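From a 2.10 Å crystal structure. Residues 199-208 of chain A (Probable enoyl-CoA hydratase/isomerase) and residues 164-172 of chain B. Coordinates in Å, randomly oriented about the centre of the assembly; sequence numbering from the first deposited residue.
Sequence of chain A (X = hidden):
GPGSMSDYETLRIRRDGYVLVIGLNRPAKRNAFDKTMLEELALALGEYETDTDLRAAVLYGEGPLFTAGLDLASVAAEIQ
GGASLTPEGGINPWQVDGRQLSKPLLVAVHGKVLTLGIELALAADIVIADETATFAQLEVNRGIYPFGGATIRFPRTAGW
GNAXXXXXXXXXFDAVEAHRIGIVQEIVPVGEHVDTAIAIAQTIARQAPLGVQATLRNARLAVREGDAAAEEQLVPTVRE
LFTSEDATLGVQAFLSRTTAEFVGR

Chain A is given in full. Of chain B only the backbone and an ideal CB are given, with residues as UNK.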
# COMPACT_ATOMS: atom_id res chain seq x y z
N ALA A 199 -8.78 25.10 3.61
CA ALA A 199 -9.64 24.73 4.73
C ALA A 199 -9.06 23.57 5.55
O ALA A 199 -9.05 23.61 6.77
CB ALA A 199 -11.10 24.41 4.25
N ILE A 200 -8.55 22.55 4.87
CA ILE A 200 -7.88 21.43 5.52
C ILE A 200 -6.58 21.87 6.22
O ILE A 200 -6.31 21.45 7.36
CB ILE A 200 -7.63 20.26 4.52
CG1 ILE A 200 -8.95 19.70 4.02
CG2 ILE A 200 -6.87 19.12 5.17
CD1 ILE A 200 -8.82 18.80 2.79
N ALA A 201 -5.79 22.71 5.55
CA ALA A 201 -4.59 23.31 6.12
C ALA A 201 -4.90 24.08 7.40
O ALA A 201 -4.19 23.96 8.37
CB ALA A 201 -3.91 24.24 5.10
N GLN A 202 -6.00 24.83 7.41
CA GLN A 202 -6.42 25.53 8.63
C GLN A 202 -6.84 24.58 9.76
O GLN A 202 -6.54 24.83 10.92
CB GLN A 202 -7.56 26.52 8.33
CG GLN A 202 -7.13 27.69 7.43
CD GLN A 202 -6.13 28.64 8.07
OE1 GLN A 202 -5.76 28.47 9.23
NE2 GLN A 202 -5.70 29.66 7.32
N THR A 203 -7.51 23.48 9.42
CA THR A 203 -7.82 22.47 10.42
C THR A 203 -6.53 21.92 10.99
O THR A 203 -6.40 21.79 12.22
CB THR A 203 -8.67 21.35 9.82
OG1 THR A 203 -9.88 21.93 9.31
CG2 THR A 203 -8.99 20.26 10.87
N ILE A 204 -5.55 21.65 10.14
CA ILE A 204 -4.24 21.19 10.63
C ILE A 204 -3.60 22.20 11.56
O ILE A 204 -3.05 21.83 12.61
CB ILE A 204 -3.26 20.84 9.47
CG1 ILE A 204 -3.76 19.62 8.68
CG2 ILE A 204 -1.86 20.52 10.03
CD1 ILE A 204 -2.96 19.36 7.38
N ALA A 205 -3.69 23.47 11.17
CA ALA A 205 -3.09 24.57 11.93
C ALA A 205 -3.75 24.80 13.29
O ALA A 205 -3.18 25.46 14.13
CB ALA A 205 -3.12 25.89 11.08
N ARG A 206 -4.95 24.27 13.50
CA ARG A 206 -5.59 24.32 14.82
C ARG A 206 -5.13 23.19 15.77
O ARG A 206 -5.39 23.23 16.97
CB ARG A 206 -7.10 24.27 14.67
CG ARG A 206 -7.71 25.46 13.97
CD ARG A 206 -9.22 25.54 14.20
NE ARG A 206 -9.90 24.35 13.70
CZ ARG A 206 -10.34 24.19 12.46
NH1 ARG A 206 -10.95 23.05 12.12
NH2 ARG A 206 -10.19 25.14 11.54
N GLN A 207 -4.46 22.18 15.24
CA GLN A 207 -4.00 21.06 16.07
C GLN A 207 -2.63 21.38 16.67
O GLN A 207 -2.01 22.39 16.31
CB GLN A 207 -3.98 19.76 15.24
CG GLN A 207 -5.24 19.55 14.35
CD GLN A 207 -6.54 19.64 15.14
OE1 GLN A 207 -6.64 19.05 16.21
NE2 GLN A 207 -7.53 20.38 14.61
N ALA A 208 -2.17 20.54 17.59
CA ALA A 208 -0.89 20.76 18.30
C ALA A 208 0.28 20.58 17.34
O ALA A 208 0.47 19.49 16.82
CB ALA A 208 -0.76 19.77 19.46
N UNK B 164 -2.71 10.61 6.15
CA UNK B 164 -2.41 11.94 6.70
C UNK B 164 -3.62 12.90 6.73
O UNK B 164 -3.72 13.76 7.61
CB UNK B 164 -1.29 12.58 5.88
N UNK B 165 -4.50 12.76 5.76
CA UNK B 165 -5.74 13.51 5.72
C UNK B 165 -6.49 13.38 7.05
O UNK B 165 -7.09 14.36 7.54
CB UNK B 165 -6.61 13.03 4.56
N UNK B 166 -6.48 12.17 7.61
CA UNK B 166 -7.14 11.91 8.88
C UNK B 166 -6.23 12.05 10.10
O UNK B 166 -6.65 12.62 11.11
CB UNK B 166 -7.74 10.50 8.86
N UNK B 167 -4.99 11.57 10.03
CA UNK B 167 -4.10 11.68 11.20
C UNK B 167 -3.66 13.13 11.53
O UNK B 167 -3.46 13.47 12.70
CB UNK B 167 -2.86 10.82 10.96
N UNK B 168 -3.56 14.00 10.52
CA UNK B 168 -3.03 15.36 10.76
C UNK B 168 -4.10 16.36 11.18
O UNK B 168 -3.78 17.40 11.76
CB UNK B 168 -2.34 15.88 9.50
N UNK B 169 -5.35 16.05 10.86
CA UNK B 169 -6.47 16.95 11.08
C UNK B 169 -7.30 16.62 12.32
O UNK B 169 -8.02 17.47 12.82
CB UNK B 169 -7.38 16.94 9.85
N UNK B 170 -7.24 15.36 12.77
CA UNK B 170 -8.17 14.83 13.78
C UNK B 170 -9.65 14.82 13.32
O UNK B 170 -10.53 14.65 14.15
CB UNK B 170 -8.05 15.66 15.06
N UNK B 171 -9.92 14.96 12.01
CA UNK B 171 -11.31 15.01 11.53
C UNK B 171 -11.93 13.64 11.62
O UNK B 171 -11.24 12.62 11.44
CB UNK B 171 -11.38 15.53 10.09
N UNK B 172 -13.23 13.61 11.84
CA UNK B 172 -13.98 12.36 11.86
C UNK B 172 -14.23 11.84 10.45
O UNK B 172 -14.57 12.62 9.56
CB UNK B 172 -15.31 12.55 12.59

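Chain A offers one side of a helix, lined by Ile200(A), Thr203(A) and Ile204(A), with Gln207(A) just past its end. No direct hydrogen bond joins the two stretches.

Position 164 is helical and its CB points sideways, with nothing of chain A within 5.5 Å. Many helix-compatible residues would suit. It is Met164(B), whose end leads away.

Position 165 is also helical and its CB is out of contact. A short side chain would leave Ile200(A) untouched; a long one could reach it, and Ile200(A) offers only hydrocarbon. Leucine, methionine, lysine or arginine would be reasonable. The residue is Arg165(B). Its end comes nearer, with NE 3.8 Å from Ile200(A) CD1, and Ile200(A) CG1 lies over one face of the guanidinium. The charge is met within chain B.

Positions 166 and 167 are helical and out of reach, so chain A sets no preference. They are Trp166(B) and Met167(B).

At position 168 the CB points sideways and lies 4.1 Å from Ile204(A) CG1. An apolar residue of moderate size fits: leucine, isoleucine, valine or methionine. It is Leu168(B), with its CB in apolar contact with Ile204(A). Its backbone O also packs 3.7 Å from Gln207(A) CG.

Position 169 is the closest in register, its CA 4.8 Å from that of Ile204(A). The ideal CB is 3.8 Å from Thr203(A) CG2, with both isoleucines nearby. Space is limited, so alanine, serine, threonine or valine would suit. The residue is Thr169(B). Its CG2 reaches Ile204(A) CG1 at 3.8 Å and Ile200(A) CG2 at 3.9 Å. Its OG1 donates to Arg165(B) O at 2.7 Å, so the methyl serves the contact while the hydroxyl serves its own chain.

Position 170 has positive phi, 62°, just after the helix. Glycine and asparagine take this conformation most easily. The CB points toward chain A, 3.8 Å from Gln207(A) OE1, which favours a small residue. It is Ala170(B), which accepts the positive phi.

At position 171 the backbone is extended and the CB points sideways, 5.4 Å from Thr203(A) CG2. The Thr203(A) hydroxyl lies farther on, so a polar residue such as aspartate, asparagine or serine is plausible. It is Asp171(B). Its OD2 forms a salt bridge with Arg165(B) NH1 at 2.8 Å. The same OD2 accepts from water 1 at 2.6 Å, and that water is 2.8 Å from Thr203(A) OG1, bridging the chains.

Position 172 is out of reach and unconstrained by chain A. It is Thr172(B).

Chain B (164-172) MRWMLTADT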
# COMPACT_ATOMS: atom_id res chain seq x y z
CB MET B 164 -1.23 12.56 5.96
CG MET B 164 0.11 11.81 6.18
SD MET B 164 0.54 11.82 7.95
CE MET B 164 1.88 10.59 7.98
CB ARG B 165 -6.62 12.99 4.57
CG ARG B 165 -8.05 13.52 4.57
CD ARG B 165 -8.08 15.00 4.46
NE ARG B 165 -9.44 15.53 4.53
CZ ARG B 165 -10.04 15.96 5.63
NH1 ARG B 165 -9.44 15.91 6.82
NH2 ARG B 165 -11.27 16.44 5.54
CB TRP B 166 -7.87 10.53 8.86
CG TRP B 166 -8.72 10.43 7.63
CD1 TRP B 166 -8.57 9.56 6.59
CD2 TRP B 166 -9.83 11.28 7.28
NE1 TRP B 166 -9.53 9.78 5.63
CE2 TRP B 166 -10.30 10.85 6.01
CE3 TRP B 166 -10.46 12.36 7.90
CZ2 TRP B 166 -11.38 11.45 5.36
CZ3 TRP B 166 -11.54 12.97 7.24
CH2 TRP B 166 -12.00 12.50 6.00
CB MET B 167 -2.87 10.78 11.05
CG MET B 167 -3.20 9.28 11.00
SD MET B 167 -1.73 8.24 11.18
CE MET B 167 -0.76 8.81 9.78
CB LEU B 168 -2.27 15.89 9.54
CG LEU B 168 -1.06 15.09 9.02
CD1 LEU B 168 -0.40 15.88 7.88
CD2 LEU B 168 -0.03 14.82 10.12
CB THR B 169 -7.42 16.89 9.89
OG1 THR B 169 -7.96 15.57 9.79
CG2 THR B 169 -6.72 17.29 8.57
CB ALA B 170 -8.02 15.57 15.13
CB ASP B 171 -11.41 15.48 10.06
CG ASP B 171 -11.20 16.99 9.89
OD1 ASP B 171 -11.50 17.77 10.82
OD2 ASP B 171 -10.75 17.39 8.80
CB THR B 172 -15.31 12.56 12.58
OG1 THR B 172 -15.03 13.04 13.90
CG2 THR B 172 -16.14 11.24 12.67
O HOH W 1 -10.61 19.76 7.68
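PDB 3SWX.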